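PDB 7JRM: F5/8 type C domain protein from Clostridium perfringens, which probably helps an O-glycopeptidase recognise mucin, this fragment pairing a carbohydrate-binding module with an INT domain. Local coordinates for residues Asp303-Ser309 against Thr332-Asp338; Leu351-Glu357 against Leu373-Phe379; Ser438-His444 against Met456-Val462. All blocks are in the same frame, centred on the assembly; numbering follows the deposited sequence.

The three contacts follow one another along the chain, each closing before the next begins, and all lie on the same side of the chain's centre. A single mixed sheet connects them. Its order runs 330-332, 350-352, 372-384, 452-461, 440-449 and continues to 407-413 and 419-424. Contact 1 sets helix 304-314 against the loop after outermost strand 330-332. Contact 2 pairs strands 350-352 and 372-384, its centre about 11 Å from that of contact 1; L333 N probably hydrogen-bonds N352 O between them. Contact 3 is the terminal hairpin, centred about 24 Å from contact 2 and 27 Å from contact 1. Strands 372-384 and 452-461 are parallel neighbours, so the repeat-like part continues into the hairpin; F379 CE1 also packs on F457 CB (3.5 Å).

Contact 1: residues Asp303-Ser309 against Thr332-Asp338; sequences DKYLLKS and TLSGVED
The D303 carboxylate meets two consecutive backbone N-H groups with one oxygen: E337 N approaches D303 OD1 nearly along the C-O axis at 2.5 Å. D338 N takes the anti lone pair of the same D303 OD1 at 2.7 Å. The Y305 ring has S334 O near its plane at the edge, 3.7 Å from CD2, while G335 O comes in obliquely, 3.2 Å from CG. With CG anti to its own N (chi1 -163°), the D303 group hangs between loop and helix; D303 is the N-cap of helix 304-314, its OD2 accepting Y305 N. One residue therefore caps the helix and holds the 337-338 corner, and a water joining OD2 to G335 O adds a further bridge. The helix flanks the loop that follows outermost strand 330-332, a placement consistent with the capping end of a leucine-rich repeat array. Further along it, L306 supplies the apolar part: CB lies 3.8 Å from V336 CG1, and L306 CD1 meets L333 CD2 at 3.7 Å, the two side chains crossing at a slant. S309 OG accepts S334 N at 3.3 Å with a bent N-H...O angle of 136°, and another water links S309 O to T332 O.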
loop_
_atom_site.group_PDB
_atom_site.type_symbol
_atom_site.label_atom_id
_atom_site.label_comp_id
_atom_site.label_asym_id
_atom_site.label_seq_id
_atom_site.Cartn_x
_atom_site.Cartn_y
_atom_site.Cartn_z
ATOM N N ASP A 303 -11.440 39.566 -16.779
ATOM C CA ASP A 303 -11.100 39.919 -18.154
ATOM C C ASP A 303 -12.270 39.552 -19.059
ATOM O O ASP A 303 -12.602 38.371 -19.211
ATOM C CB ASP A 303 -9.818 39.211 -18.588
ATOM C CG ASP A 303 -9.198 39.826 -19.831
ATOM O OD1 ASP A 303 -7.952 39.871 -19.910
ATOM O OD2 ASP A 303 -9.947 40.259 -20.732
ATOM N N LYS A 304 -12.897 40.566 -19.662
ATOM C CA LYS A 304 -14.038 40.315 -20.536
ATOM C C LYS A 304 -13.627 39.574 -21.802
ATOM O O LYS A 304 -14.446 38.860 -22.391
ATOM C CB LYS A 304 -14.725 41.632 -20.892
ATOM N N TYR A 305 -12.373 39.729 -22.235
ATOM C CA TYR A 305 -11.913 39.019 -23.422
ATOM C C TYR A 305 -11.693 37.539 -23.139
ATOM O O TYR A 305 -11.914 36.701 -24.020
ATOM C CB TYR A 305 -10.633 39.658 -23.956
ATOM C CG TYR A 305 -10.861 40.975 -24.664
ATOM C CD1 TYR A 305 -11.146 42.131 -23.949
ATOM C CD2 TYR A 305 -10.794 41.061 -26.049
ATOM C CE1 TYR A 305 -11.357 43.337 -24.592
ATOM C CE2 TYR A 305 -11.003 42.263 -26.701
ATOM C CZ TYR A 305 -11.283 43.397 -25.968
ATOM O OH TYR A 305 -11.492 44.595 -26.612
ATOM N N LEU A 306 -11.255 37.200 -21.924
ATOM C CA LEU A 306 -11.169 35.795 -21.540
ATOM C C LEU A 306 -12.556 35.173 -21.441
ATOM O O LEU A 306 -12.756 34.019 -21.838
ATOM C CB LEU A 306 -10.418 35.658 -20.215
ATOM C CG LEU A 306 -10.307 34.251 -19.626
ATOM C CD1 LEU A 306 -9.613 33.313 -20.601
ATOM C CD2 LEU A 306 -9.575 34.282 -18.293
ATOM N N LEU A 307 -13.524 35.927 -20.914
ATOM C CA LEU A 307 -14.900 35.444 -20.865
ATOM C C LEU A 307 -15.449 35.206 -22.266
ATOM O O LEU A 307 -16.119 34.198 -22.518
ATOM C CB LEU A 307 -15.777 36.441 -20.106
ATOM C CG LEU A 307 -17.292 36.282 -20.246
ATOM C CD1 LEU A 307 -17.770 35.042 -19.511
ATOM C CD2 LEU A 307 -18.010 37.524 -19.738
ATOM N N LYS A 308 -15.167 36.123 -23.195
ATOM C CA LYS A 308 -15.607 35.941 -24.574
ATOM C C LYS A 308 -14.869 34.786 -25.239
ATOM O O LYS A 308 -15.448 34.058 -26.054
ATOM C CB LYS A 308 -15.407 37.237 -25.361
ATOM C CG LYS A 308 -15.833 37.158 -26.819
ATOM C CD LYS A 308 -17.290 36.747 -26.949
ATOM C CE LYS A 308 -17.747 36.799 -28.397
ATOM N NZ LYS A 308 -17.767 38.193 -28.921
ATOM N N SER A 309 -13.589 34.601 -24.904
ATOM C CA SER A 309 -12.822 33.505 -25.485
ATOM C C SER A 309 -13.362 32.153 -25.035
ATOM O O SER A 309 -13.443 31.213 -25.836
ATOM C CB SER A 309 -11.345 33.645 -25.114
ATOM O OG SER A 309 -10.703 34.615 -25.923
ATOM N N THR A 332 -8.539 28.530 -27.029
ATOM C CA THR A 332 -7.866 29.550 -27.819
ATOM C C THR A 332 -8.263 30.922 -27.292
ATOM O O THR A 332 -9.453 31.198 -27.106
ATOM C CB THR A 332 -8.224 29.424 -29.302
ATOM O OG1 THR A 332 -7.670 28.211 -29.828
ATOM C CG2 THR A 332 -7.675 30.604 -30.090
ATOM N N LEU A 333 -7.271 31.772 -27.047
ATOM C CA LEU A 333 -7.493 33.095 -26.485
ATOM C C LEU A 333 -7.192 34.174 -27.517
ATOM O O LEU A 333 -6.433 33.967 -28.467
ATOM C CB LEU A 333 -6.628 33.312 -25.237
ATOM C CG LEU A 333 -6.817 32.298 -24.109
ATOM C CD1 LEU A 333 -6.057 32.728 -22.869
ATOM C CD2 LEU A 333 -8.292 32.113 -23.798
ATOM N N SER A 334 -7.803 35.340 -27.312
ATOM C CA SER A 334 -7.602 36.481 -28.200
ATOM C C SER A 334 -7.871 37.757 -27.418
ATOM O O SER A 334 -8.965 37.932 -26.873
ATOM C CB SER A 334 -8.516 36.395 -29.425
ATOM O OG SER A 334 -8.584 37.639 -30.100
ATOM N N GLY A 335 -6.874 38.639 -27.362
ATOM C CA GLY A 335 -7.030 39.909 -26.681
ATOM C C GLY A 335 -7.132 39.828 -25.177
ATOM O O GLY A 335 -7.680 40.741 -24.554
ATOM N N VAL A 336 -6.612 38.768 -24.569
ATOM C CA VAL A 336 -6.716 38.559 -23.130
ATOM C C VAL A 336 -5.543 39.234 -22.433
ATOM O O VAL A 336 -4.398 39.162 -22.893
ATOM C CB VAL A 336 -6.771 37.055 -22.800
ATOM C CG1 VAL A 336 -6.933 36.840 -21.303
ATOM C CG2 VAL A 336 -7.903 36.386 -23.566
ATOM N N GLU A 337 -5.834 39.901 -21.316
ATOM C CA GLU A 337 -4.819 40.528 -20.481
ATOM C C GLU A 337 -4.662 39.869 -19.121
ATOM O O GLU A 337 -3.578 39.935 -18.539
ATOM C CB GLU A 337 -5.144 42.014 -20.268
ATOM C CG GLU A 337 -4.799 42.910 -21.442
ATOM C CD GLU A 337 -5.356 44.311 -21.285
ATOM O OE1 GLU A 337 -5.520 44.762 -20.132
ATOM O OE2 GLU A 337 -5.631 44.964 -22.315
ATOM N N ASP A 338 -5.715 39.236 -18.609
ATOM C CA ASP A 338 -5.715 38.641 -17.277
ATOM C C ASP A 338 -6.253 37.223 -17.380
ATOM O O ASP A 338 -7.386 37.018 -17.828
ATOM C CB ASP A 338 -6.561 39.476 -16.309
ATOM C CG ASP A 338 -6.464 38.992 -14.873
ATOM O OD1 ASP A 338 -5.677 38.063 -14.598
ATOM O OD2 ASP A 338 -7.179 39.550 -14.014
HETATM O O HOH W 1 -9.749 37.162 -16.112
HETATM O O HOH W 2 -8.175 42.142 -22.085
HETATM O O HOH W 3 -11.856 37.314 -27.058
HETATM O O HOH W 4 -12.015 30.886 -27.877
#

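Contact 2: residues Leu351-Glu357 against Leu373-Phe379; sequences LNMDYNE and LNAQEQF
N352 and N374 stand side by side, pointing the same way, with amide planes only 14° apart; N374 ND2 gives a short bond of 2.5 Å to N352 OD1, which lies in the plane of the N374 amide. Beneath them the parallel strands are joined by backbone bonds such as M353 N to N374 O (2.7 Å). On the other side of the sheet L351 and L373 also run alongside each other, CB to CD1. M353 follows with CG between its backbone N and carbonyl carbon (chi1 56°), which lays CG 3.6 Å from A375 CB.

Beyond strand 350-352, where residues 353-356 form a type II turn, D354 OD1 points at Q376 N, a bond whose modelled length is too short to trust. Y355 and E377 project together, ring and carboxylate planes nearly perpendicular, and E377 OE1 meets the ring edge in plane, 3.2 Å from Y355 CE2. Q378 turns back at chi2 (-75°), so that NE2 donates to M353 O at 2.7 Å; its OE1 accepts V358 N, which fixes both ends of the amide. N356 does similar work towards the preceding loop, ND2 donating to L333 O and OD1 accepting V336 N. Y355 N donates to Q376 O at 3.1 Å, and F379 N to N356 O at 3.0 Å continues the backbone bonding. Short parallel strands with inward leucines, the turn 353-356 tied by the buried N356 amide, and Q378 probably in the equivalent place after the corner at 377 are consistent with a leucine-rich repeat.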
loop_
_atom_site.group_PDB
_atom_site.type_symbol
_atom_site.label_atom_id
_atom_site.label_comp_id
_atom_site.label_asym_id
_atom_site.label_seq_id
_atom_site.Cartn_x
_atom_site.Cartn_y
_atom_site.Cartn_z
ATOM N N LEU A 351 -3.413 25.365 -24.534
ATOM C CA LEU A 351 -3.791 26.772 -24.456
ATOM C C LEU A 351 -3.092 27.520 -25.583
ATOM O O LEU A 351 -1.866 27.669 -25.566
ATOM C CB LEU A 351 -3.430 27.369 -23.095
ATOM C CG LEU A 351 -3.948 28.780 -22.807
ATOM C CD1 LEU A 351 -5.393 28.930 -23.255
ATOM C CD2 LEU A 351 -3.807 29.111 -21.329
ATOM N N ASN A 352 -3.868 27.986 -26.558
ATOM C CA ASN A 352 -3.348 28.735 -27.699
ATOM C C ASN A 352 -3.632 30.214 -27.455
ATOM O O ASN A 352 -4.734 30.697 -27.724
ATOM C CB ASN A 352 -3.980 28.251 -29.000
ATOM C CG ASN A 352 -3.649 26.804 -29.307
ATOM O OD1 ASN A 352 -2.513 26.362 -29.129
ATOM N ND2 ASN A 352 -4.643 26.056 -29.770
ATOM N N MET A 353 -2.635 30.931 -26.946
ATOM C CA MET A 353 -2.779 32.339 -26.595
ATOM C C MET A 353 -1.659 33.171 -27.204
ATOM O O MET A 353 -1.186 34.142 -26.606
ATOM C CB MET A 353 -2.822 32.524 -25.080
ATOM C CG MET A 353 -1.621 31.952 -24.344
ATOM S SD MET A 353 -1.821 31.985 -22.554
ATOM C CE MET A 353 -0.970 33.506 -22.153
ATOM N N ASP A 354 -1.215 32.803 -28.403
ATOM C CA ASP A 354 -0.224 33.604 -29.102
ATOM C C ASP A 354 -0.808 34.959 -29.485
ATOM O O ASP A 354 -2.010 35.092 -29.736
ATOM C CB ASP A 354 0.274 32.878 -30.354
ATOM C CG ASP A 354 1.313 31.820 -30.042
ATOM O OD1 ASP A 354 1.915 31.877 -28.950
ATOM O OD2 ASP A 354 1.534 30.933 -30.893
ATOM N N TYR A 355 0.060 35.971 -29.516
ATOM C CA TYR A 355 -0.315 37.334 -29.899
ATOM C C TYR A 355 -1.397 37.901 -28.983
ATOM O O TYR A 355 -2.288 38.632 -29.420
ATOM C CB TYR A 355 -0.758 37.398 -31.363
ATOM C CG TYR A 355 0.058 36.531 -32.292
ATOM C CD1 TYR A 355 -0.482 35.381 -32.853
ATOM C CD2 TYR A 355 1.368 36.862 -32.612
ATOM C CE1 TYR A 355 0.259 34.584 -33.704
ATOM C CE2 TYR A 355 2.118 36.072 -33.462
ATOM C CZ TYR A 355 1.559 34.935 -34.004
ATOM O OH TYR A 355 2.301 34.146 -34.851
ATOM N N ASN A 356 -1.323 37.562 -27.700
ATOM C CA ASN A 356 -2.238 38.096 -26.706
ATOM C C ASN A 356 -1.527 39.192 -25.907
ATOM O O ASN A 356 -0.485 39.709 -26.327
ATOM C CB ASN A 356 -2.765 36.955 -25.827
ATOM C CG ASN A 356 -4.008 36.303 -26.402
ATOM O OD1 ASN A 356 -5.111 36.483 -25.887
ATOM N ND2 ASN A 356 -3.834 35.542 -27.476
ATOM N N GLU A 357 -2.083 39.557 -24.754
ATOM C CA GLU A 357 -1.573 40.656 -23.941
ATOM C C GLU A 357 -1.392 40.221 -22.494
ATOM O O GLU A 357 -1.750 40.944 -21.559
ATOM C CB GLU A 357 -2.499 41.868 -24.026
ATOM C CG GLU A 357 -2.932 42.225 -25.442
ATOM C CD GLU A 357 -4.054 43.244 -25.475
ATOM O OE1 GLU A 357 -4.121 44.086 -24.557
ATOM O OE2 GLU A 357 -4.869 43.203 -26.422
ATOM N N LEU A 373 1.452 24.829 -24.423
ATOM C CA LEU A 373 1.238 26.237 -24.105
ATOM C C LEU A 373 1.859 27.080 -25.210
ATOM O O LEU A 373 3.087 27.134 -25.341
ATOM C CB LEU A 373 1.832 26.590 -22.743
ATOM C CG LEU A 373 1.709 28.055 -22.316
ATOM C CD1 LEU A 373 0.249 28.452 -22.165
ATOM C CD2 LEU A 373 2.471 28.301 -21.022
ATOM N N ASN A 374 1.014 27.732 -26.002
ATOM C CA ASN A 374 1.447 28.622 -27.076
ATOM C C ASN A 374 1.139 30.051 -26.632
ATOM O O ASN A 374 0.025 30.545 -26.812
ATOM C CB ASN A 374 0.753 28.276 -28.391
ATOM C CG ASN A 374 1.043 26.858 -28.848
ATOM O OD1 ASN A 374 2.201 26.456 -28.970
ATOM N ND2 ASN A 374 -0.011 26.093 -29.103
ATOM N N ALA A 375 2.138 30.709 -26.050
ATOM C CA ALA A 375 2.007 32.062 -25.519
ATOM C C ALA A 375 3.146 32.942 -26.020
ATOM O O ALA A 375 3.780 33.678 -25.261
ATOM C CB ALA A 375 1.972 32.046 -23.994
ATOM N N GLN A 376 3.414 32.877 -27.319
ATOM C CA GLN A 376 4.534 33.593 -27.908
ATOM C C GLN A 376 4.090 34.940 -28.465
ATOM O O GLN A 376 2.952 35.108 -28.912
ATOM C CB GLN A 376 5.179 32.763 -29.019
ATOM C CG GLN A 376 5.885 31.512 -28.531
ATOM C CD GLN A 376 7.049 31.121 -29.419
ATOM O OE1 GLN A 376 6.932 31.110 -30.644
ATOM N NE2 GLN A 376 8.181 30.797 -28.805
ATOM N N GLU A 377 5.011 35.904 -28.423
ATOM C CA GLU A 377 4.831 37.227 -29.023
ATOM C C GLU A 377 3.629 37.957 -28.419
ATOM O O GLU A 377 2.696 38.367 -29.113
ATOM C CB GLU A 377 4.710 37.122 -30.547
ATOM C CG GLU A 377 6.012 36.756 -31.240
ATOM C CD GLU A 377 5.870 36.669 -32.745
ATOM O OE1 GLU A 377 5.052 37.425 -33.313
ATOM O OE2 GLU A 377 6.577 35.846 -33.363
ATOM N N GLN A 378 3.674 38.120 -27.101
ATOM C CA GLN A 378 2.686 38.928 -26.410
ATOM C C GLN A 378 3.029 40.410 -26.543
ATOM O O GLN A 378 4.149 40.789 -26.890
ATOM C CB GLN A 378 2.609 38.544 -24.931
ATOM C CG GLN A 378 2.479 37.051 -24.679
ATOM C CD GLN A 378 1.091 36.530 -24.986
ATOM O OE1 GLN A 378 0.104 36.988 -24.410
ATOM N NE2 GLN A 378 1.007 35.567 -25.897
ATOM N N PHE A 379 2.037 41.254 -26.266
ATOM C CA PHE A 379 2.249 42.697 -26.197
ATOM C C PHE A 379 1.371 43.248 -25.084
ATOM O O PHE A 379 0.142 43.228 -25.195
ATOM C CB PHE A 379 1.935 43.386 -27.523
ATOM C CG PHE A 379 2.002 44.883 -27.444
ATOM C CD1 PHE A 379 3.221 45.526 -27.308
ATOM C CD2 PHE A 379 0.847 45.646 -27.479
ATOM C CE1 PHE A 379 3.288 46.903 -27.224
ATOM C CE2 PHE A 379 0.907 47.023 -27.396
ATOM C CZ PHE A 379 2.130 47.652 -27.267
HETATM O O HOH W 5 -1.542 45.514 -24.158
#

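Contact 3: residues Ser438-His444 against Met456-Val462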
loop_
_atom_site.group_PDB
_atom_site.type_symbol
_atom_site.label_atom_id
_atom_site.label_comp_id
_atom_site.label_asym_id
_atom_site.label_seq_id
_atom_site.Cartn_x
_atom_site.Cartn_y
_atom_site.Cartn_z
ATOM N N SER A 438 13.326 66.911 -24.749
ATOM C CA SER A 438 11.878 66.917 -24.592
ATOM C C SER A 438 11.217 66.122 -25.711
ATOM O O SER A 438 11.547 66.292 -26.888
ATOM C CB SER A 438 11.355 68.353 -24.577
ATOM O OG SER A 438 11.237 68.838 -23.251
ATOM N N GLY A 439 10.291 65.255 -25.343
ATOM C CA GLY A 439 9.577 64.454 -26.317
ATOM C C GLY A 439 9.056 63.178 -25.690
ATOM O O GLY A 439 9.187 62.943 -24.490
ATOM N N LEU A 440 8.457 62.351 -26.541
ATOM C CA LEU A 440 7.879 61.082 -26.121
ATOM C C LEU A 440 8.912 59.967 -26.228
ATOM O O LEU A 440 9.704 59.924 -27.173
ATOM C CB LEU A 440 6.655 60.742 -26.973
ATOM C CG LEU A 440 5.571 59.879 -26.321
ATOM C CD1 LEU A 440 5.509 60.120 -24.819
ATOM C CD2 LEU A 440 4.220 60.142 -26.968
ATOM N N TYR A 441 8.893 59.063 -25.251
ATOM C CA TYR A 441 9.832 57.952 -25.208
ATOM C C TYR A 441 9.090 56.675 -24.847
ATOM O O TYR A 441 8.124 56.695 -24.081
ATOM C CB TYR A 441 10.960 58.207 -24.201
ATOM C CG TYR A 441 11.896 59.320 -24.608
ATOM C CD1 TYR A 441 11.608 60.643 -24.300
ATOM C CD2 TYR A 441 13.063 59.048 -25.306
ATOM C CE1 TYR A 441 12.460 61.664 -24.674
ATOM C CE2 TYR A 441 13.921 60.061 -25.685
ATOM C CZ TYR A 441 13.615 61.367 -25.366
ATOM O OH TYR A 441 14.470 62.378 -25.742
ATOM N N GLY A 442 9.555 55.563 -25.406
ATOM C CA GLY A 442 8.968 54.264 -25.145
ATOM C C GLY A 442 9.957 53.348 -24.453
ATOM O O GLY A 442 11.163 53.416 -24.692
ATOM N N VAL A 443 9.432 52.486 -23.586
ATOM C CA VAL A 443 10.231 51.518 -22.842
ATOM C C VAL A 443 9.763 50.125 -23.240
ATOM O O VAL A 443 8.587 49.787 -23.063
ATOM C CB VAL A 443 10.113 51.723 -21.324
ATOM C CG1 VAL A 443 10.982 50.718 -20.582
ATOM C CG2 VAL A 443 10.492 53.148 -20.950
ATOM N N HIS A 444 10.679 49.321 -23.771
ATOM C CA HIS A 444 10.380 47.970 -24.226
ATOM C C HIS A 444 10.998 46.971 -23.257
ATOM O O HIS A 444 12.221 46.945 -23.081
ATOM C CB HIS A 444 10.902 47.741 -25.644
ATOM C CG HIS A 444 10.181 48.533 -26.688
ATOM N ND1 HIS A 444 10.384 49.883 -26.871
ATOM C CD2 HIS A 444 9.257 48.165 -27.607
ATOM C CE1 HIS A 444 9.617 50.313 -27.857
ATOM N NE2 HIS A 444 8.923 49.289 -28.321
ATOM N N MET A 456 6.606 43.971 -23.142
ATOM C CA MET A 456 5.861 44.821 -22.222
ATOM C C MET A 456 6.295 46.262 -22.456
ATOM O O MET A 456 7.469 46.599 -22.260
ATOM C CB MET A 456 6.103 44.408 -20.771
ATOM C CG MET A 456 5.247 45.153 -19.762
ATOM S SD MET A 456 4.961 44.192 -18.264
ATOM C CE MET A 456 4.346 45.458 -17.160
ATOM N N PHE A 457 5.358 47.108 -22.873
ATOM C CA PHE A 457 5.670 48.449 -23.349
ATOM C C PHE A 457 5.212 49.498 -22.345
ATOM O O PHE A 457 4.080 49.442 -21.851
ATOM C CB PHE A 457 5.021 48.707 -24.709
ATOM C CG PHE A 457 5.330 50.062 -25.277
ATOM C CD1 PHE A 457 6.576 50.332 -25.821
ATOM C CD2 PHE A 457 4.377 51.067 -25.267
ATOM C CE1 PHE A 457 6.864 51.578 -26.343
ATOM C CE2 PHE A 457 4.661 52.316 -25.788
ATOM C CZ PHE A 457 5.905 52.571 -26.328
ATOM N N TYR A 458 6.095 50.449 -22.056
ATOM C CA TYR A 458 5.790 51.640 -21.278
ATOM C C TYR A 458 6.012 52.876 -22.142
ATOM O O TYR A 458 6.575 52.805 -23.237
ATOM C CB TYR A 458 6.667 51.732 -20.023
ATOM C CG TYR A 458 6.306 50.788 -18.901
ATOM C CD1 TYR A 458 5.307 51.108 -17.991
ATOM C CD2 TYR A 458 6.984 49.589 -18.733
ATOM C CE1 TYR A 458 4.986 50.255 -16.953
ATOM C CE2 TYR A 458 6.668 48.729 -17.703
ATOM C CZ TYR A 458 5.668 49.065 -16.816
ATOM O OH TYR A 458 5.352 48.210 -15.785
ATOM N N LEU A 459 5.570 54.023 -21.632
ATOM C CA LEU A 459 5.910 55.299 -22.241
ATOM C C LEU A 459 6.026 56.349 -21.148
ATOM O O LEU A 459 5.404 56.235 -20.088
ATOM C CB LEU A 459 4.887 55.719 -23.316
ATOM C CG LEU A 459 3.430 56.130 -23.046
ATOM C CD1 LEU A 459 3.278 57.488 -22.351
ATOM C CD2 LEU A 459 2.654 56.123 -24.356
ATOM N N PHE A 460 6.840 57.369 -21.413
ATOM C CA PHE A 460 6.967 58.501 -20.508
ATOM C C PHE A 460 7.304 59.740 -21.322
ATOM O O PHE A 460 8.152 59.692 -22.217
ATOM C CB PHE A 460 8.027 58.250 -19.424
ATOM C CG PHE A 460 9.427 58.087 -19.951
ATOM C CD1 PHE A 460 10.298 59.164 -19.993
ATOM C CD2 PHE A 460 9.878 56.852 -20.388
ATOM C CE1 PHE A 460 11.587 59.017 -20.469
ATOM C CE2 PHE A 460 11.167 56.698 -20.866
ATOM C CZ PHE A 460 12.022 57.781 -20.904
ATOM N N ASN A 461 6.622 60.838 -21.016
ATOM C CA ASN A 461 6.829 62.095 -21.714
ATOM C C ASN A 461 7.847 62.952 -20.973
ATOM O O ASN A 461 7.992 62.863 -19.752
ATOM C CB ASN A 461 5.511 62.859 -21.857
ATOM C CG ASN A 461 5.584 63.952 -22.901
ATOM O OD1 ASN A 461 6.208 63.786 -23.949
ATOM N ND2 ASN A 461 4.944 65.081 -22.622
ATOM N N VAL A 462 8.552 63.788 -21.729
ATOM C CA VAL A 462 9.603 64.619 -21.160
ATOM C C VAL A 462 9.433 66.061 -21.623
ATOM O O VAL A 462 9.155 66.325 -22.791
ATOM C CB VAL A 462 10.994 64.075 -21.537
ATOM C CG1 VAL A 462 12.052 65.168 -21.441
ATOM C CG2 VAL A 462 11.349 62.887 -20.665
ATOM O OXT VAL A 462 9.565 67.002 -20.839
HETATM O O HOH W 6 11.611 69.022 -20.334
#
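V443 and F460 meet at the apolar centre, V443 CG2 lying in the plane of the ring at its edge, 3.6 Å from F460 CE2. Y441 CB sits over one face of the same ring, toward the rim: it is 3.8 Å from the centroid and 24° off the normal, a CH-pi contact. F460 can reach across because its CG is placed between backbone N and carbonyl carbon (chi1 64°). These residues share one face of the antiparallel hairpin formed by strands 440-449 and 452-461. F429 and I431 of strand 428-432 pack on V443 from outside the hairpin. The Y441 and F460 rings are almost parallel, but they are slid so far apart that they barely overlap, so the CB contact carries this pair.

The opposite face holds a second aromatic pair. F457 turns its edge to the face of H444, with centroids 4.8 Å apart and planes at 66°, a T-shaped arrangement in which CE1 of H444 approaches CE1 of F457 to 3.4 Å. F457 CE1 also touches the bare CA of G442 at 3.6 Å. Further toward the chain end, L440 and L459 make a looser methyl contact on this face.

Paired backbone bonds join V443 with Y458 and Y441 with F460. Beyond the last bridge, L440 with N461, G439 and V462 add a reciprocal pair of backbone bonds. There V462 N donates to G439 O, while G439 N donates to V462 O of the C-terminal carboxylate, tilted from its carbonyl plane. A water donates to V462 OXT at 2.9 Å and is also hydrogen-bonded to S438 OG at 2.9 Å.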